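PDB 1KCF: cruciform cutting endonuclease 1, mitochondrial from Schizosaccharomyces pombe, which resolves Holliday junctions in mitochondria as a homodimeric endonuclease of the RuvC family, cutting four-way DNA junctions at the point of strand exchange after 5'-CT-3' and 5'-TT-3' sequences. Local coordinates for the interface of chains A and B. Sequence-based numbering; all coordinates share one arbitrary frame. Chains: chain A/B, Hypothetical 30.2 KD protein c25g10.02 IN chromosome I.

Contact 1: the interface of chains A and B. Residues chain A 147-148, 151; chain B 96, 99.
The end of helix 128-151 in chain A, from A:Tyr147 to its last residue A:Arg151, lies against helix 91-109 of chain B, the two clearly inclined to each other and both with regular helical torsions. B:Ile99 is the apolar probe between them. Its CG1-CD1 arm is extended (chi2 175°) and carries the methyl CD1 into the corner formed by the A backbone and the A:Arg151 side chain. There CD1 touches the carbonyl oxygen A:Tyr147 O at 3.6 Å, and A:Tyr147 CB and A:Ala148 CA lie beside it. The small A:Ala148 suits the place because it lets the methyl come close to the main chain. From another side the flat guanidinium of A:Arg151 closes the corner: B:Ile99 CD1 sits 3.8 Å from A:Arg151 CZ, over the centre of one face. The other branch, B:Ile99 CG2, meets A:Arg151 NH1 at 3.7 Å. A bend at chi2 (-97°) turns the arginine chain towards chain B, and its tip continues to B:Asp96. The salt bridge there is long, with A:Arg151 NH1 3.5 Å from the carboxylate oxygen B:Asp96 OD1, and the hydrogen bond is weak. A:Arg151 NH2 stands at 3.7 Å from the same B:Asp96 OD1, while the guanidinium and carboxylate planes are turned 44° apart, so the pairing is probably more electrostatic than directional. With an alanine in place of A:Arg151, B:Asp96 would probably lose its basic partner and B:Ile99 CD1 the flat group that covers it. An arginine thus serves two neighbours one helical turn apart and is likely to help hold the end of one subunit's helix against its partner in the resolvase homodimer.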
ATOM      1  N   TYR A 147       4.922  -5.057   8.684  1.00 47.24           N
ATOM      2  CA  TYR A 147       6.258  -5.607   8.525  1.00 49.70           C
ATOM      3  C   TYR A 147       7.366  -4.657   8.945  1.00 50.06           C
ATOM      4  O   TYR A 147       8.455  -5.095   9.301  1.00 51.18           O
ATOM      5  CB  TYR A 147       6.476  -6.085   7.088  1.00 52.30           C
ATOM      6  CG  TYR A 147       5.901  -7.460   6.864  1.00 56.13           C
ATOM      7  CD1 TYR A 147       4.594  -7.629   6.417  1.00 55.59           C
ATOM      8  CD2 TYR A 147       6.647  -8.602   7.171  1.00 58.11           C
ATOM      9  CE1 TYR A 147       4.040  -8.898   6.287  1.00 58.78           C
ATOM     10  CE2 TYR A 147       6.100  -9.877   7.047  1.00 58.64           C
ATOM     11  CZ  TYR A 147       4.798 -10.016   6.603  1.00 59.33           C
ATOM     12  OH  TYR A 147       4.248 -11.274   6.487  1.00 62.91           O
ATOM     13  N   ALA A 148       7.095  -3.360   8.910  1.00 51.35           N
ATOM     14  CA  ALA A 148       8.092  -2.393   9.335  1.00 53.37           C
ATOM     15  C   ALA A 148       8.190  -2.507  10.853  1.00 55.40           C
ATOM     16  O   ALA A 148       9.279  -2.575  11.414  1.00 56.19           O
ATOM     17  CB  ALA A 148       7.665  -0.987   8.938  1.00 51.81           C
ATOM     18  N   ARG A 151      10.084  -5.731  12.137  1.00 77.46           N
ATOM     19  CA  ARG A 151      11.544  -5.755  12.167  1.00 81.00           C
ATOM     20  C   ARG A 151      11.994  -5.056  13.462  1.00 82.87           C
ATOM     21  O   ARG A 151      12.933  -5.541  14.097  1.00 85.65           O
ATOM     22  CB  ARG A 151      12.126  -5.066  10.904  1.00 82.07           C
ATOM     23  CG  ARG A 151      11.387  -5.438   9.573  1.00 84.07           C
ATOM     24  CD  ARG A 151      12.034  -6.551   8.735  1.00 86.26           C
ATOM     25  NE  ARG A 151      11.064  -7.197   7.841  1.00 86.79           N
ATOM     26  CZ  ARG A 151      11.144  -7.238   6.508  1.00 87.49           C
ATOM     27  NH1 ARG A 151      12.163  -6.669   5.860  1.00 86.07           N
ATOM     28  NH2 ARG A 151      10.196  -7.853   5.807  1.00 87.00           N
TER
ATOM     29  N   ASP B  96       8.323  -6.641   1.879  1.00 42.97           N
ATOM     30  CA  ASP B  96       9.746  -6.892   2.054  1.00 43.62           C
ATOM     31  C   ASP B  96      10.539  -6.052   1.070  1.00 42.62           C
ATOM     32  O   ASP B  96      11.539  -5.434   1.440  1.00 44.94           O
ATOM     33  CB  ASP B  96      10.083  -8.367   1.841  1.00 46.42           C
ATOM     34  CG  ASP B  96      11.578  -8.606   1.775  1.00 49.36           C
ATOM     35  OD1 ASP B  96      12.283  -8.210   2.727  1.00 51.81           O
ATOM     36  OD2 ASP B  96      12.053  -9.177   0.771  1.00 52.14           O
ATOM     37  N   ILE B  99      10.445  -2.296   2.129  1.00 36.42           N
ATOM     38  CA  ILE B  99      11.320  -2.011   3.253  1.00 36.99           C
ATOM     39  C   ILE B  99      12.772  -1.983   2.786  1.00 38.38           C
ATOM     40  O   ILE B  99      13.524  -1.065   3.117  1.00 38.20           O
ATOM     41  CB  ILE B  99      11.108  -3.061   4.370  1.00 38.60           C
ATOM     42  CG1 ILE B  99       9.749  -2.818   5.028  1.00 38.20           C
ATOM     43  CG2 ILE B  99      12.238  -3.008   5.401  1.00 36.98           C
ATOM     44  CD1 ILE B  99       9.368  -3.859   6.056  1.00 40.44           C
TER

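Contact 2: the interface of chains A and B. Residues chain A 143-144, 147-148; chain B 92, 95, 99, 141.
The carbonyl oxygen A:Tyr143 O has A:Tyr147 N 3.0 Å away, one turn on in the same helix, and lies in the plane of the A:Tyr147 ring, at its edge; across the interface the methyl B:Ala95 CB is a looser neighbour at 4.1 Å. This is helix packing in the dimer of a RuvC-family resolvase. Helix 128-151 of chain A meets both helix 91-109 and helix 131-155 of chain B, the last being the counterpart of the A helix itself. Alanine suits position B:Ala95 because its short methyl lets the tyrosine-bearing side of the A helix come near; B:Ala95 CB also rests 4.0 Å from A:Tyr147 CD1. One turn earlier on the B helix, B:Ser92 receives the outer parts of two tyrosines. The phenolic A:Tyr147 OH touches B:Ser92 CB at 3.5 Å, a contact with the methylene and not with the serine hydroxyl. B:Ala95 CB and B:Ser92 CB lie off the same face of the A:Tyr147 ring, towards its opposite ends. The torsion of B:Ser92 (chi1 62°) sets OG between its backbone N and carbonyl carbon, directed away from the phenol. The A:Tyr143 ring, nearly parallel to that of A:Tyr147, turns one face to the same residue's main chain, A:Tyr143 CE1 lying 3.6 Å from B:Ser92 N. A small residue at this point allows both aromatic side chains to approach the helix backbone. On the other flank, A:Ala144 CB is 3.7 Å from B:Met141 CB and almost as near to CG. Beyond CG the methionine is extended (chi2 -175°), and this carries its terminal methyl across the A helix until B:Met141 CE lies 3.9 Å from A:Tyr143 CB. The flexible, unbranched thioether chain can lie flat across the helix surface, while the alanine opposite allows the two equivalent helices to come close.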
ATOM      1  N   TYR A 143       0.068  -3.445   5.380  1.00 38.15           N
ATOM      2  CA  TYR A 143       1.089  -4.484   5.297  1.00 40.64           C
ATOM      3  C   TYR A 143       2.480  -3.900   5.540  1.00 43.10           C
ATOM      4  O   TYR A 143       3.300  -4.481   6.263  1.00 42.07           O
ATOM      5  CB  TYR A 143       1.045  -5.150   3.923  1.00 43.00           C
ATOM      6  CG  TYR A 143       0.483  -6.548   3.951  1.00 47.27           C
ATOM      7  CD1 TYR A 143       1.299  -7.641   4.238  1.00 49.87           C
ATOM      8  CD2 TYR A 143      -0.878  -6.776   3.744  1.00 47.60           C
ATOM      9  CE1 TYR A 143       0.777  -8.927   4.324  1.00 52.27           C
ATOM     10  CE2 TYR A 143      -1.413  -8.054   3.828  1.00 50.84           C
ATOM     11  CZ  TYR A 143      -0.582  -9.124   4.119  1.00 53.24           C
ATOM     12  OH  TYR A 143      -1.114 -10.388   4.218  1.00 56.52           O
ATOM     13  N   ALA A 144       2.746  -2.752   4.923  1.00 40.37           N
ATOM     14  CA  ALA A 144       4.031  -2.101   5.090  1.00 40.00           C
ATOM     15  C   ALA A 144       4.226  -1.749   6.563  1.00 39.99           C
ATOM     16  O   ALA A 144       5.274  -2.033   7.142  1.00 41.65           O
ATOM     17  CB  ALA A 144       4.096  -0.842   4.233  1.00 39.20           C
ATOM     18  N   TYR A 147       4.922  -5.057   8.684  1.00 47.24           N
ATOM     19  CA  TYR A 147       6.258  -5.607   8.525  1.00 49.70           C
ATOM     20  C   TYR A 147       7.366  -4.657   8.945  1.00 50.06           C
ATOM     21  O   TYR A 147       8.455  -5.095   9.301  1.00 51.18           O
ATOM     22  CB  TYR A 147       6.476  -6.085   7.088  1.00 52.30           C
ATOM     23  CG  TYR A 147       5.901  -7.460   6.864  1.00 56.13           C
ATOM     24  CD1 TYR A 147       4.594  -7.629   6.417  1.00 55.59           C
ATOM     25  CD2 TYR A 147       6.647  -8.602   7.171  1.00 58.11           C
ATOM     26  CE1 TYR A 147       4.040  -8.898   6.287  1.00 58.78           C
ATOM     27  CE2 TYR A 147       6.100  -9.877   7.047  1.00 58.64           C
ATOM     28  CZ  TYR A 147       4.798 -10.016   6.603  1.00 59.33           C
ATOM     29  OH  TYR A 147       4.248 -11.274   6.487  1.00 62.91           O
ATOM     30  N   ALA A 148       7.095  -3.360   8.910  1.00 51.35           N
ATOM     31  CA  ALA A 148       8.092  -2.393   9.335  1.00 53.37           C
ATOM     32  C   ALA A 148       8.190  -2.507  10.853  1.00 55.40           C
ATOM     33  O   ALA A 148       9.279  -2.575  11.414  1.00 56.19           O
ATOM     34  CB  ALA A 148       7.665  -0.987   8.938  1.00 51.81           C
TER
ATOM     35  N   SER B  92       2.835  -9.585   1.487  1.00 45.37           N
ATOM     36  CA  SER B  92       3.961  -9.820   2.388  1.00 46.16           C
ATOM     37  C   SER B  92       5.286  -9.712   1.647  1.00 46.00           C
ATOM     38  O   SER B  92       6.246  -9.140   2.156  1.00 44.71           O
ATOM     39  CB  SER B  92       3.853 -11.205   3.034  1.00 47.05           C
ATOM     40  OG  SER B  92       3.904 -12.230   2.053  1.00 51.65           O
ATOM     41  N   ALA B  95       5.935  -6.024   0.693  1.00 41.65           N
ATOM     42  CA  ALA B  95       6.326  -5.248   1.857  1.00 42.23           C
ATOM     43  C   ALA B  95       7.824  -5.424   2.079  1.00 42.21           C
ATOM     44  O   ALA B  95       8.520  -4.475   2.423  1.00 43.58           O
ATOM     45  CB  ALA B  95       5.549  -5.708   3.084  1.00 40.85           C
ATOM     46  N   ILE B  99      10.445  -2.296   2.129  1.00 36.42           N
ATOM     47  CA  ILE B  99      11.320  -2.011   3.253  1.00 36.99           C
ATOM     48  C   ILE B  99      12.772  -1.983   2.786  1.00 38.38           C
ATOM     49  O   ILE B  99      13.524  -1.065   3.117  1.00 38.20           O
ATOM     50  CB  ILE B  99      11.108  -3.061   4.370  1.00 38.60           C
ATOM     51  CG1 ILE B  99       9.749  -2.818   5.028  1.00 38.20           C
ATOM     52  CG2 ILE B  99      12.238  -3.008   5.401  1.00 36.98           C
ATOM     53  CD1 ILE B  99       9.368  -3.859   6.056  1.00 40.44           C
ATOM     54  N   MET B 141       3.236   1.512  -0.267  1.00 35.12           N
ATOM     55  CA  MET B 141       4.037   1.068   0.866  1.00 36.67           C
ATOM     56  C   MET B 141       5.158   2.054   1.178  1.00 36.07           C
ATOM     57  O   MET B 141       5.461   2.299   2.343  1.00 35.68           O
ATOM     58  CB  MET B 141       4.613  -0.324   0.592  1.00 36.02           C
ATOM     59  CG  MET B 141       3.545  -1.393   0.465  1.00 38.67           C
ATOM     60  SD  MET B 141       4.232  -3.037   0.301  1.00 39.16           S
ATOM     61  CE  MET B 141       2.759  -4.037   0.648  1.00 39.63           C
TER

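Contact 1 and contact 2 are neighbouring stretches of one helix-packing surface, their C-alpha centres about 5 Å apart. A:Tyr147, A:Ala148 and B:Ile99 belong to both, and each contact draws on helix 128-151 of chain A and helix 91-109 of chain B. Contact 2 adds helix 131-155 of chain B. Its mainly apolar packing gives way to the charged pairing of contact 1 at the end of the A helix. Because the interface is two-fold symmetric, both contacts recur with the chains exchanged; together they join the two subunits and are likely to help fix how these are placed to act on a four-way junction.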